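Local coordinates for DUF3501 family protein (PDB 3FJV), which is of unknown function but belongs to the DUF3501 family and combines an antiparallel beta sheet with several surrounding helices, at residues H29-R33 against L44-T50; S85-L91 against H145-L151; I111-V115 against Y126-D130; R114-D120 against P164-D170. All coordinates share one frame. Where two conformers were deposited one is given. Numbering follows the deposited sequence.

Interaction 1 of 4, residues H29-R33 against L44-T50; sequences HKKRR and LFEDETT
A capping box opens helix 48-62, and the last turn of helix 12-30 packs against it. L44 and F45 are extended, D47 (phi/psi -143/-172) is the N-cap, and E48 to T50 are helical; beyond H29 and K30 the chain turns so that R33 CA lies 5.1 Å from F45 CA. In the box, D47 with chi1 p accepts T50 N at OD1 (3.0 Å), while T50 OG1 (chi1 p) accepts D47 N at 2.9 Å and donates to E46 OE1 at 2.6 Å; a short acid suits the N-cap, serving an NH that the first helical turn leaves without a carbonyl partner. Across the segments, F45 N donates to R33 O (2.9 Å), and R33, coiled m,m,m, returns NE to F45 O (2.9 Å). D47 OD2 also stands 3.4 Å from R33 NE, over the guanidinium face, a salt bridge by charge alone; D192 holds the NH2 end. Apolar contacts are K30 CE on L44 CD2 (3.7 Å) and a CH-pi contact, T49 CB 3.9 Å from the H29 ring centroid. The t rotamer of H29 carries its imidazole to the cap, where NE2 donates to D47 OD2 over a very short 2.5 Å, at 170°.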
loop_
_atom_site.group_PDB
_atom_site.type_symbol
_atom_site.label_atom_id
_atom_site.label_comp_id
_atom_site.label_asym_id
_atom_site.label_seq_id
_atom_site.Cartn_x
_atom_site.Cartn_y
_atom_site.Cartn_z
ATOM N N HIS A 29 -0.803 25.140 5.483
ATOM C CA HIS A 29 -1.354 24.634 6.750
ATOM C C HIS A 29 -0.507 23.481 7.303
ATOM O O HIS A 29 -0.266 23.391 8.522
ATOM C CB HIS A 29 -2.815 24.207 6.610
ATOM C CG HIS A 29 -3.442 23.759 7.899
ATOM N ND1 HIS A 29 -3.822 24.650 8.890
ATOM C CD2 HIS A 29 -3.743 22.519 8.371
ATOM C CE1 HIS A 29 -4.323 23.973 9.916
ATOM N NE2 HIS A 29 -4.289 22.679 9.630
ATOM N N LYS A 30 -0.072 22.599 6.422
ATOM C CA LYS A 30 0.606 21.386 6.860
ATOM C C LYS A 30 1.967 21.676 7.490
ATOM O O LYS A 30 2.539 20.829 8.144
ATOM C CB LYS A 30 0.745 20.373 5.712
ATOM C CG LYS A 30 -0.478 19.640 5.288
ATOM C CD LYS A 30 -0.161 18.738 4.106
ATOM C CE LYS A 30 -1.337 17.949 3.684
ATOM N NZ LYS A 30 -1.014 16.964 2.655
ATOM N N LYS A 31 2.510 22.880 7.299
ATOM C CA LYS A 31 3.713 23.277 8.018
ATOM C C LYS A 31 3.525 23.276 9.503
ATOM O O LYS A 31 4.504 23.142 10.248
ATOM C CB LYS A 31 4.235 24.678 7.519
ATOM C CG LYS A 31 4.739 24.525 6.097
ATOM C CD LYS A 31 5.171 25.820 5.429
ATOM C CE LYS A 31 5.496 25.555 3.954
ATOM N NZ LYS A 31 5.667 26.801 3.106
ATOM N N ARG A 32 2.281 23.419 9.985
ATOM C CA ARG A 32 2.031 23.301 11.426
ATOM C C ARG A 32 1.647 21.908 11.907
ATOM O O ARG A 32 1.301 21.735 13.074
ATOM C CB ARG A 32 0.883 24.249 11.788
ATOM C CG ARG A 32 1.211 25.688 11.361
ATOM C CD ARG A 32 0.450 26.728 12.183
ATOM N NE ARG A 32 0.792 26.658 13.602
ATOM C CZ ARG A 32 -0.053 26.929 14.595
ATOM N NH1 ARG A 32 -1.331 27.290 14.345
ATOM N NH2 ARG A 32 0.371 26.839 15.840
ATOM N N ARG A 33 1.614 20.954 10.990
ATOM C CA ARG A 33 1.052 19.606 11.286
ATOM C C ARG A 33 2.034 18.462 11.015
ATOM O O ARG A 33 1.806 17.328 11.446
ATOM C CB ARG A 33 -0.207 19.407 10.428
ATOM C CG ARG A 33 -1.299 20.456 10.569
ATOM C CD ARG A 33 -1.827 20.585 11.969
ATOM N NE ARG A 33 -2.442 19.325 12.426
ATOM C CZ ARG A 33 -3.178 19.188 13.520
ATOM N NH1 ARG A 33 -3.304 20.182 14.389
ATOM N NH2 ARG A 33 -3.738 18.009 13.775
ATOM N N LEU A 44 1.893 13.071 9.503
ATOM C CA LEU A 44 1.045 14.236 9.351
ATOM C C LEU A 44 -0.052 14.119 10.357
ATOM O O LEU A 44 -0.882 13.197 10.277
ATOM C CB LEU A 44 0.472 14.376 7.948
ATOM C CG LEU A 44 -0.359 15.672 7.714
ATOM C CD1 LEU A 44 0.556 16.884 7.634
ATOM C CD2 LEU A 44 -1.185 15.480 6.426
ATOM N N PHE A 45 -0.067 15.056 11.312
ATOM C CA PHE A 45 -1.166 15.131 12.263
ATOM C C PHE A 45 -2.387 15.720 11.580
ATOM O O PHE A 45 -2.330 16.816 11.007
ATOM C CB PHE A 45 -0.754 15.904 13.504
ATOM C CG PHE A 45 0.166 15.135 14.356
ATOM C CD1 PHE A 45 -0.353 14.254 15.304
ATOM C CD2 PHE A 45 1.555 15.190 14.153
ATOM C CE1 PHE A 45 0.488 13.493 16.123
ATOM C CE2 PHE A 45 2.424 14.443 14.932
ATOM C CZ PHE A 45 1.887 13.541 15.927
ATOM N N GLU A 46 -3.473 14.968 11.600
ATOM C CA GLU A 46 -4.657 15.277 10.797
ATOM C C GLU A 46 -5.662 16.168 11.521
ATOM O O GLU A 46 -5.908 16.019 12.738
ATOM C CB GLU A 46 -5.322 13.994 10.297
ATOM C CG GLU A 46 -4.400 13.073 9.532
ATOM C CD GLU A 46 -4.218 13.408 8.025
ATOM O OE1 GLU A 46 -4.828 14.399 7.546
ATOM O OE2 GLU A 46 -3.543 12.604 7.316
ATOM N N ASP A 47 -6.240 17.114 10.786
ATOM C CA ASP A 47 -7.303 17.981 11.323
ATOM C C ASP A 47 -8.367 18.262 10.252
ATOM O O ASP A 47 -8.362 17.617 9.195
ATOM C CB ASP A 47 -6.686 19.281 11.930
ATOM C CG ASP A 47 -5.971 20.164 10.877
ATOM O OD1 ASP A 47 -6.250 19.982 9.651
ATOM O OD2 ASP A 47 -5.145 21.046 11.258
ATOM N N GLU A 48 -9.318 19.164 10.536
ATOM C CA GLU A 48 -10.397 19.449 9.572
ATOM C C GLU A 48 -9.833 19.839 8.179
ATOM O O GLU A 48 -10.312 19.395 7.134
ATOM C CB GLU A 48 -11.328 20.540 10.093
ATOM C CG GLU A 48 -12.556 20.745 9.174
ATOM C CD GLU A 48 -13.463 21.858 9.602
ATOM O OE1 GLU A 48 -13.002 22.813 10.242
ATOM O OE2 GLU A 48 -14.618 21.847 9.166
ATOM N N THR A 49 -8.826 20.696 8.181
ATOM C CA THR A 49 -8.238 21.171 6.942
ATOM C C THR A 49 -7.607 20.028 6.112
ATOM O O THR A 49 -7.859 19.926 4.927
ATOM C CB THR A 49 -7.234 22.260 7.231
ATOM O OG1 THR A 49 -7.892 23.382 7.862
ATOM C CG2 THR A 49 -6.558 22.721 5.955
ATOM N N THR A 50 -6.778 19.223 6.746
ATOM C CA THR A 50 -6.078 18.159 6.062
ATOM C C THR A 50 -7.046 17.079 5.591
ATOM O O THR A 50 -6.854 16.530 4.498
ATOM C CB THR A 50 -4.940 17.504 6.888
ATOM O OG1 THR A 50 -5.466 16.836 8.045
ATOM C CG2 THR A 50 -3.886 18.550 7.340
#

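Interaction 2 of 4, residues S85-L91 against H145-L151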
loop_
_atom_site.group_PDB
_atom_site.type_symbol
_atom_site.label_atom_id
_atom_site.label_comp_id
_atom_site.label_asym_id
_atom_site.label_seq_id
_atom_site.Cartn_x
_atom_site.Cartn_y
_atom_site.Cartn_z
ATOM N N SER A 85 -9.755 13.511 22.760
ATOM C CA SER A 85 -8.745 12.946 23.623
ATOM C C SER A 85 -7.630 12.223 22.882
ATOM O O SER A 85 -6.790 11.589 23.504
ATOM C CB SER A 85 -9.407 12.009 24.623
ATOM O OG SER A 85 -9.974 12.753 25.698
ATOM N N ASN A 86 -7.627 12.350 21.563
ATOM C CA ASN A 86 -6.603 11.719 20.792
ATOM C C ASN A 86 -6.148 12.528 19.600
ATOM O O ASN A 86 -6.915 13.248 18.923
ATOM C CB ASN A 86 -7.074 10.375 20.322
ATOM C CG ASN A 86 -8.397 10.458 19.672
ATOM O OD1 ASN A 86 -8.753 11.503 19.110
ATOM N ND2 ASN A 86 -9.168 9.394 19.776
ATOM N N LEU A 87 -4.868 12.433 19.369
ATOM C CA LEU A 87 -4.298 12.993 18.156
ATOM C C LEU A 87 -4.302 11.850 17.115
ATOM O O LEU A 87 -4.074 10.648 17.454
ATOM C CB LEU A 87 -2.893 13.449 18.454
ATOM C CG LEU A 87 -2.724 14.517 19.541
ATOM C CD1 LEU A 87 -1.228 14.843 19.810
ATOM C CD2 LEU A 87 -3.477 15.770 19.142
ATOM N N LYS A 88 -4.591 12.211 15.875
ATOM C CA LYS A 88 -4.618 11.279 14.748
ATOM C C LYS A 88 -3.547 11.700 13.736
ATOM O O LYS A 88 -3.390 12.883 13.485
ATOM C CB LYS A 88 -6.013 11.246 14.073
ATOM C CG LYS A 88 -7.226 10.949 14.974
ATOM C CD LYS A 88 -7.219 9.599 15.541
ATOM C CE LYS A 88 -8.547 9.273 16.282
ATOM N NZ LYS A 88 -9.716 9.171 15.382
ATOM N N ALA A 89 -2.832 10.725 13.155
ATOM C CA ALA A 89 -1.749 10.976 12.197
ATOM C C ALA A 89 -1.680 9.891 11.099
ATOM O O ALA A 89 -2.065 8.734 11.295
ATOM C CB ALA A 89 -0.367 11.156 12.906
ATOM N N THR A 90 -1.338 10.322 9.902
ATOM C CA THR A 90 -0.984 9.445 8.813
ATOM C C THR A 90 0.540 9.318 8.848
ATOM O O THR A 90 1.271 10.324 8.820
ATOM C CB THR A 90 -1.462 10.017 7.440
ATOM O OG1 THR A 90 -2.898 10.113 7.446
ATOM C CG2 THR A 90 -1.007 9.086 6.309
ATOM N N LEU A 91 0.998 8.076 8.945
ATOM C CA LEU A 91 2.414 7.738 8.901
ATOM C C LEU A 91 2.732 7.239 7.493
ATOM O O LEU A 91 2.055 6.343 6.969
ATOM C CB LEU A 91 2.766 6.640 9.907
ATOM C CG LEU A 91 4.211 6.076 9.948
ATOM C CD1 LEU A 91 5.258 7.019 10.492
ATOM C CD2 LEU A 91 4.276 4.795 10.815
ATOM N N HIS A 145 0.100 4.180 7.147
ATOM C CA HIS A 145 -0.658 3.697 8.302
ATOM C C HIS A 145 -1.429 4.857 8.923
ATOM O O HIS A 145 -1.020 6.003 8.806
ATOM C CB HIS A 145 0.318 3.134 9.328
ATOM C CG HIS A 145 1.054 1.926 8.842
ATOM N ND1 HIS A 145 0.563 0.647 9.007
ATOM C CD2 HIS A 145 2.244 1.797 8.195
ATOM C CE1 HIS A 145 1.413 -0.218 8.468
ATOM N NE2 HIS A 145 2.452 0.452 7.993
ATOM N N PHE A 146 -2.566 4.554 9.529
ATOM C CA PHE A 146 -3.379 5.545 10.245
ATOM C C PHE A 146 -3.167 5.321 11.737
ATOM O O PHE A 146 -3.402 4.205 12.253
ATOM C CB PHE A 146 -4.845 5.351 9.865
ATOM C CG PHE A 146 -5.206 5.762 8.443
ATOM C CD1 PHE A 146 -4.339 6.474 7.615
ATOM C CD2 PHE A 146 -6.500 5.477 7.952
ATOM C CE1 PHE A 146 -4.702 6.854 6.336
ATOM C CE2 PHE A 146 -6.865 5.856 6.660
ATOM C CZ PHE A 146 -5.935 6.566 5.854
ATOM N N LEU A 147 -2.633 6.324 12.434
ATOM C CA LEU A 147 -2.310 6.176 13.842
ATOM C C LEU A 147 -3.243 7.022 14.751
ATOM O O LEU A 147 -3.709 8.133 14.356
ATOM C CB LEU A 147 -0.861 6.575 14.098
ATOM C CG LEU A 147 0.257 5.974 13.254
ATOM C CD1 LEU A 147 1.649 6.484 13.764
ATOM C CD2 LEU A 147 0.186 4.494 13.165
ATOM N N ARG A 148 -3.460 6.525 15.975
ATOM C CA ARG A 148 -4.215 7.223 17.006
ATOM C C ARG A 148 -3.326 7.288 18.262
ATOM O O ARG A 148 -2.797 6.290 18.673
ATOM C CB ARG A 148 -5.491 6.425 17.314
ATOM C CG ARG A 148 -6.255 6.788 18.554
ATOM C CD ARG A 148 -7.649 6.139 18.577
ATOM N NE ARG A 148 -7.699 4.725 18.966
ATOM C CZ ARG A 148 -7.698 4.288 20.225
ATOM N NH1 ARG A 148 -7.573 5.153 21.235
ATOM N NH2 ARG A 148 -7.758 2.979 20.479
ATOM N N PHE A 149 -3.171 8.463 18.861
ATOM C CA PHE A 149 -2.442 8.597 20.114
ATOM C C PHE A 149 -3.435 9.090 21.171
ATOM O O PHE A 149 -3.934 10.205 21.060
ATOM C CB PHE A 149 -1.337 9.650 19.956
ATOM C CG PHE A 149 -0.236 9.265 19.001
ATOM C CD1 PHE A 149 0.870 8.532 19.430
ATOM C CD2 PHE A 149 -0.252 9.740 17.677
ATOM C CE1 PHE A 149 1.887 8.207 18.539
ATOM C CE2 PHE A 149 0.771 9.448 16.815
ATOM C CZ PHE A 149 1.840 8.670 17.248
ATOM N N GLU A 150 -3.682 8.306 22.221
ATOM C CA GLU A 150 -4.686 8.676 23.202
ATOM C C GLU A 150 -4.007 9.377 24.399
ATOM O O GLU A 150 -3.040 8.874 24.979
ATOM C CB GLU A 150 -5.523 7.454 23.608
ATOM C CG GLU A 150 -6.949 7.799 24.086
ATOM C CD GLU A 150 -7.918 8.188 22.978
ATOM O OE1 GLU A 150 -7.780 7.735 21.809
ATOM O OE2 GLU A 150 -8.852 8.960 23.286
ATOM N N LEU A 151 -4.474 10.598 24.702
ATOM C CA LEU A 151 -3.871 11.405 25.764
ATOM C C LEU A 151 -4.792 11.589 26.945
ATOM O O LEU A 151 -5.980 11.931 26.784
ATOM C CB LEU A 151 -3.442 12.783 25.242
ATOM C CG LEU A 151 -2.154 13.012 24.444
ATOM C CD1 LEU A 151 -1.940 12.080 23.254
ATOM C CD2 LEU A 151 -2.150 14.497 23.970
#
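This is a regular antiparallel strand pairing in the middle of the sheet, joining strand 86-93 to strand 144-150. Their short axes approach to 4.6 Å at 162°, and the register runs from N86 opposite E150 to L91 opposite H145. L87 with F149, A89 with L147 and L91 with H145 are the hydrogen-bonded pairs, each closed by two backbone bonds: L87 N to F149 O is 2.9 Å and F149 N to L87 O 2.8 Å, for instance, while L147 N to A89 O is 2.7 Å. Past the strand ends, L151 N still donates to S85 O at 2.8 Å. The alternation sorts the side chains. Aliphatic and aromatic residues dominate the face of L87, A89, L91, L147 and F149, where L91 CB meets L147 CD1 at 4.0 Å and small A89 leaves room for the F149 ring, whose CE2 is 4.4 Å from A89 CB. The opposite face is more polar: N86 ND2 donates to E150 OE1 (3.0 Å), which also takes a salt bridge from R148 NH1 (2.7 Å), while N86 OD1 accepts from D83 N and R148 NE pairs with E131. There too F146 makes a cation-pi contact with R102 of the second subunit. Strand 41-45 lies beside 86-93 and strand 125-129 beside 144-150, while L87 and F149 reach L117 of strand 115-119.

Interaction 3 of 4, residues I111-V115 against Y126-D130; sequences IEDRV and YAIAD
E112 points toward 126-130; D113 and R114 start away and bend back. The backbone of I111 to D113 forms a 3-10 turn, closed by R114 N to I111 O at 2.9 Å, before V115 becomes extended. E112 (chi1 p, chi2 m) folds its CG onto A129 CB at 3.4 Å, a fit that the small alanine permits; E112 OE2 stands 4.2 Å from the like-charged D130 OD2, with a water 3.0 Å from the first and 2.7 Å from the second. Here the chain enters the beta hairpin of strands 115-119 and 125-129, with A127 N donating to V115 O at 3.0 Å. D113 (chi1 m) sends OD1 2.7 Å to a water that accepts A129 N at 2.8 Å. R114, coiled m,m,m, has Y126 CE2 over one guanidinium face, 3.7 Å from NH2; both residues reach D170. Y126 (chi1 m, chi2 71°) brings its ring edge to D113 O, CD2 at 3.5 Å. D130, with positive phi (60/39), bonds H145 and pairs with R102 of the second subunit.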
loop_
_atom_site.group_PDB
_atom_site.type_symbol
_atom_site.label_atom_id
_atom_site.label_comp_id
_atom_site.label_asym_id
_atom_site.label_seq_id
_atom_site.Cartn_x
_atom_site.Cartn_y
_atom_site.Cartn_z
ATOM N N ILE A 111 6.392 -1.507 12.640
ATOM C CA ILE A 111 6.878 -0.160 13.047
ATOM C C ILE A 111 5.767 0.804 13.448
ATOM O O ILE A 111 5.944 1.639 14.332
ATOM C CB ILE A 111 7.782 0.483 11.958
ATOM C CG1 ILE A 111 8.574 1.637 12.562
ATOM C CG2 ILE A 111 6.981 0.913 10.706
ATOM C CD1 ILE A 111 9.724 2.131 11.678
ATOM N N GLU A 112 4.612 0.693 12.813
ATOM C CA GLU A 112 3.474 1.553 13.143
ATOM C C GLU A 112 2.999 1.451 14.595
ATOM O O GLU A 112 2.319 2.343 15.072
ATOM C CB GLU A 112 2.314 1.301 12.192
ATOM C CG GLU A 112 1.605 -0.063 12.324
ATOM C CD GLU A 112 2.347 -1.215 11.613
ATOM O OE1 GLU A 112 3.492 -1.026 11.194
ATOM O OE2 GLU A 112 1.779 -2.304 11.473
ATOM N N ASP A 113 3.355 0.354 15.272
ATOM C CA ASP A 113 3.029 0.123 16.683
ATOM C C ASP A 113 4.115 0.658 17.632
ATOM O O ASP A 113 3.903 0.644 18.828
ATOM C CB ASP A 113 2.980 -1.397 16.990
ATOM C CG ASP A 113 2.047 -2.150 16.106
ATOM O OD1 ASP A 113 0.991 -1.604 15.767
ATOM O OD2 ASP A 113 2.339 -3.339 15.814
ATOM N N ARG A 114 5.269 1.088 17.103
ATOM C CA ARG A 114 6.459 1.404 17.922
ATOM C C ARG A 114 6.808 2.890 17.922
ATOM O O ARG A 114 7.770 3.289 18.540
ATOM C CB ARG A 114 7.659 0.601 17.443
ATOM C CG ARG A 114 7.464 -0.886 17.343
ATOM C CD ARG A 114 6.798 -1.493 18.547
ATOM N NE ARG A 114 7.431 -1.129 19.819
ATOM C CZ ARG A 114 7.005 -1.559 21.004
ATOM N NH1 ARG A 114 5.990 -2.387 21.075
ATOM N NH2 ARG A 114 7.621 -1.187 22.126
ATOM N N VAL A 115 5.961 3.699 17.288
ATOM C CA VAL A 115 6.070 5.155 17.303
ATOM C C VAL A 115 5.364 5.655 18.533
ATOM O O VAL A 115 4.236 5.327 18.779
ATOM C CB VAL A 115 5.435 5.804 16.037
ATOM C CG1 VAL A 115 5.286 7.348 16.222
ATOM C CG2 VAL A 115 6.263 5.441 14.782
ATOM N N TYR A 126 2.172 5.246 23.029
ATOM C CA TYR A 126 2.368 4.511 21.754
ATOM C C TYR A 126 1.138 4.637 20.868
ATOM O O TYR A 126 0.010 4.634 21.349
ATOM C CB TYR A 126 2.751 3.052 21.983
ATOM C CG TYR A 126 4.181 2.907 22.449
ATOM C CD1 TYR A 126 4.560 3.306 23.728
ATOM C CD2 TYR A 126 5.179 2.454 21.574
ATOM C CE1 TYR A 126 5.910 3.242 24.138
ATOM C CE2 TYR A 126 6.508 2.347 21.972
ATOM C CZ TYR A 126 6.875 2.768 23.251
ATOM O OH TYR A 126 8.184 2.690 23.654
ATOM N N ALA A 127 1.375 4.805 19.562
ATOM C CA ALA A 127 0.318 4.854 18.583
ATOM C C ALA A 127 -0.424 3.536 18.559
ATOM O O ALA A 127 0.169 2.478 18.735
ATOM C CB ALA A 127 0.884 5.162 17.177
ATOM N N ILE A 128 -1.732 3.626 18.410
ATOM C CA ILE A 128 -2.568 2.467 18.082
ATOM C C ILE A 128 -2.872 2.616 16.610
ATOM O O ILE A 128 -3.478 3.625 16.206
ATOM C CB ILE A 128 -3.893 2.434 18.888
ATOM C CG1 ILE A 128 -3.612 2.461 20.393
ATOM C CG2 ILE A 128 -4.702 1.187 18.525
ATOM C CD1 ILE A 128 -2.774 1.294 20.862
ATOM N N ALA A 129 -2.432 1.641 15.810
ATOM C CA ALA A 129 -2.466 1.730 14.343
ATOM C C ALA A 129 -3.555 0.928 13.661
ATOM O O ALA A 129 -3.867 -0.191 14.078
ATOM C CB ALA A 129 -1.099 1.294 13.779
ATOM N N ASP A 130 -4.126 1.506 12.614
ATOM C CA ASP A 130 -4.875 0.747 11.589
ATOM C C ASP A 130 -6.080 -0.008 12.148
ATOM O O ASP A 130 -6.426 -1.098 11.673
ATOM C CB ASP A 130 -3.913 -0.210 10.810
ATOM C CG ASP A 130 -2.688 0.514 10.243
ATOM O OD1 ASP A 130 -2.852 1.659 9.716
ATOM O OD2 ASP A 130 -1.577 -0.077 10.326
HETATM O O HOH W 1 -1.253 -2.551 11.480
HETATM O O HOH W 2 -1.128 -0.497 16.992
#

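Interaction 4 of 4, residues R114-D120 against P164-D170; sequences RVFLRVD and PLSIGCD
The F116 ring lies over G168, with G168 CA 3.9 Å from the ring centroid in a CH-pi contact. An ideal CB there would come within 2.4 Å of F116 CZ, so glycine is what lets the phenyl, chi1 p, fold across its neighbour. The two belong to an antiparallel pair in the sheet, strand 115-119 beside strand 165-169, whose axes approach to 4.7 Å at 157°. V115 faces C169, F116 faces G168, L117 faces I167, R118 faces S166 and V119 faces L165. F116 and R118 make the hydrogen-bonded pairs: F116 N to G168 O 3.1 Å, G168 N to F116 O 2.9 Å, R118 N to S166 O 2.8 Å and S166 N to R118 O 3.0 Å. The run continues at both ends, with D120 N to P164 O at 2.8 Å and D170 N to R114 O at 3.2 Å; D120, at phi/psi 49/-133, leaves the strand conformation. Branched aliphatic chains fill the face of V115, L117, V119, L165 and I167, where L165 CD1 meets L117 CD2 at 3.7 Å and V119 CG2 at 3.8 Å, near L159 of helix 153-160. On the other face a water lies 2.9 Å from both R118 O and S166 OG. R114 and D170, whose OD2 also bonds Y126 OH, form a salt bridge: R114 NE to D170 OD1 2.7 Å, R114 NH2 to D170 OD2 3.0 Å.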
loop_
_atom_site.group_PDB
_atom_site.type_symbol
_atom_site.label_atom_id
_atom_site.label_comp_id
_atom_site.label_asym_id
_atom_site.label_seq_id
_atom_site.Cartn_x
_atom_site.Cartn_y
_atom_site.Cartn_z
ATOM N N ARG A 114 5.269 1.088 17.103
ATOM C CA ARG A 114 6.459 1.404 17.922
ATOM C C ARG A 114 6.808 2.890 17.922
ATOM O O ARG A 114 7.770 3.289 18.540
ATOM C CB ARG A 114 7.659 0.601 17.443
ATOM C CG ARG A 114 7.464 -0.886 17.343
ATOM C CD ARG A 114 6.798 -1.493 18.547
ATOM N NE ARG A 114 7.431 -1.129 19.819
ATOM C CZ ARG A 114 7.005 -1.559 21.004
ATOM N NH1 ARG A 114 5.990 -2.387 21.075
ATOM N NH2 ARG A 114 7.621 -1.187 22.126
ATOM N N VAL A 115 5.961 3.699 17.288
ATOM C CA VAL A 115 6.070 5.155 17.303
ATOM C C VAL A 115 5.364 5.655 18.533
ATOM O O VAL A 115 4.236 5.327 18.779
ATOM C CB VAL A 115 5.435 5.804 16.037
ATOM C CG1 VAL A 115 5.286 7.348 16.222
ATOM C CG2 VAL A 115 6.263 5.441 14.782
ATOM N N PHE A 116 6.033 6.495 19.310
ATOM C CA PHE A 116 5.468 7.032 20.549
ATOM C C PHE A 116 5.657 8.516 20.711
ATOM O O PHE A 116 6.647 9.085 20.229
ATOM C CB PHE A 116 6.051 6.325 21.769
ATOM C CG PHE A 116 7.527 6.551 21.966
ATOM C CD1 PHE A 116 8.436 5.766 21.311
ATOM C CD2 PHE A 116 7.991 7.545 22.813
ATOM C CE1 PHE A 116 9.787 5.937 21.476
ATOM C CE2 PHE A 116 9.364 7.746 22.972
ATOM C CZ PHE A 116 10.259 6.928 22.294
ATOM N N LEU A 117 4.723 9.147 21.431
ATOM C CA LEU A 117 4.807 10.551 21.825
ATOM C C LEU A 117 5.087 10.636 23.317
ATOM O O LEU A 117 4.644 9.766 24.077
ATOM C CB LEU A 117 3.420 11.250 21.628
ATOM C CG LEU A 117 2.896 11.724 20.306
ATOM C CD1 LEU A 117 1.447 12.176 20.403
ATOM C CD2 LEU A 117 3.751 12.869 19.836
ATOM N N ARG A 118 5.723 11.708 23.775
ATOM C CA ARG A 118 5.815 11.970 25.213
ATOM C C ARG A 118 5.595 13.450 25.493
ATOM O O ARG A 118 6.345 14.295 25.002
ATOM C CB ARG A 118 7.169 11.527 25.769
ATOM C CG ARG A 118 7.213 11.562 27.292
ATOM C CD ARG A 118 8.620 11.536 27.860
ATOM N NE ARG A 118 9.134 10.188 28.064
ATOM C CZ ARG A 118 9.226 9.593 29.252
ATOM N NH1 ARG A 118 8.818 10.221 30.351
ATOM N NH2 ARG A 118 9.727 8.365 29.340
ATOM N N VAL A 119 4.540 13.770 26.264
ATOM C CA VAL A 119 4.258 15.158 26.665
ATOM C C VAL A 119 5.054 15.428 27.916
ATOM O O VAL A 119 4.844 14.777 28.940
ATOM C CB VAL A 119 2.775 15.404 27.017
ATOM C CG1 VAL A 119 2.576 16.853 27.461
ATOM C CG2 VAL A 119 1.882 15.072 25.862
ATOM N N ASP A 120 5.995 16.360 27.856
ATOM C CA ASP A 120 6.806 16.687 29.059
ATOM C C ASP A 120 7.371 15.416 29.714
ATOM O O ASP A 120 7.918 14.568 29.037
ATOM C CB ASP A 120 5.905 17.484 30.047
ATOM C CG ASP A 120 6.699 18.321 31.065
ATOM O OD1 ASP A 120 7.800 18.817 30.725
ATOM O OD2 ASP A 120 6.201 18.482 32.201
ATOM N N PRO A 164 6.830 20.799 26.366
ATOM C CA PRO A 164 7.511 20.133 25.213
ATOM C C PRO A 164 6.806 18.868 24.835
ATOM O O PRO A 164 6.304 18.186 25.733
ATOM C CB PRO A 164 8.890 19.794 25.752
ATOM C CG PRO A 164 9.067 20.541 26.982
ATOM C CD PRO A 164 7.749 21.035 27.486
ATOM N N LEU A 165 6.702 18.595 23.528
ATOM C CA LEU A 165 6.207 17.330 23.034
ATOM C C LEU A 165 7.305 16.655 22.203
ATOM O O LEU A 165 7.870 17.269 21.297
ATOM C CB LEU A 165 4.978 17.563 22.176
ATOM C CG LEU A 165 4.301 16.362 21.558
ATOM C CD1 LEU A 165 3.823 15.367 22.599
ATOM C CD2 LEU A 165 3.156 16.879 20.671
ATOM N N SER A 166 7.614 15.412 22.535
ATOM C CA SER A 166 8.691 14.667 21.880
ATOM C C SER A 166 8.093 13.437 21.191
ATOM O O SER A 166 7.047 12.901 21.641
ATOM C CB SER A 166 9.753 14.264 22.952
ATOM O OG SER A 166 10.329 15.438 23.474
ATOM N N ILE A 167 8.741 13.007 20.101
ATOM C CA ILE A 167 8.343 11.823 19.349
ATOM C C ILE A 167 9.558 10.914 19.148
ATOM O O ILE A 167 10.688 11.383 18.903
ATOM C CB ILE A 167 7.697 12.189 18.005
ATOM C CG1 ILE A 167 7.083 10.976 17.319
ATOM C CG2 ILE A 167 8.695 12.834 17.062
ATOM C CD1 ILE A 167 6.290 11.379 16.104
ATOM N N GLY A 168 9.345 9.622 19.305
ATOM C CA GLY A 168 10.406 8.617 19.135
ATOM C C GLY A 168 9.918 7.352 18.445
ATOM O O GLY A 168 8.745 7.224 18.108
ATOM N N CYS A 169 10.836 6.424 18.223
ATOM C CA CYS A 169 10.496 5.089 17.746
ATOM C C CYS A 169 11.471 4.079 18.377
ATOM O O CYS A 169 12.686 4.297 18.342
ATOM C CB CYS A 169 10.652 5.035 16.226
ATOM S SG CYS A 169 10.110 3.461 15.487
ATOM N N ASP A 170 10.949 2.965 18.878
ATOM C CA ASP A 170 11.787 1.947 19.494
ATOM C C ASP A 170 11.769 0.617 18.753
ATOM O O ASP A 170 12.189 -0.394 19.313
ATOM C CB ASP A 170 11.437 1.753 20.988
ATOM C CG ASP A 170 10.056 1.149 21.221
ATOM O OD1 ASP A 170 9.333 0.799 20.253
ATOM O OD2 ASP A 170 9.694 1.011 22.403
HETATM O O HOH W 3 8.648 15.775 25.797
#

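In the fold
From the N terminus, interaction 1 closes first, joining the end of helix 12-30 to strand 41-45 and helix 48-62 around a short excursion through strand 34-37. Interaction 2 follows, with 53 residues between its segments; it meets interaction 1 because strands 41-45 and 86-93 are neighbours. Within its loop lies the whole of interaction 3, a short closure at the base of a hairpin. Interaction 4 starts from the same stretch of chain as interaction 3, sharing R114 and V115, but its second segment lies beyond residue 151, so it crosses interaction 2. Together they link the sheet from strand 41-45 through to strand 165-169.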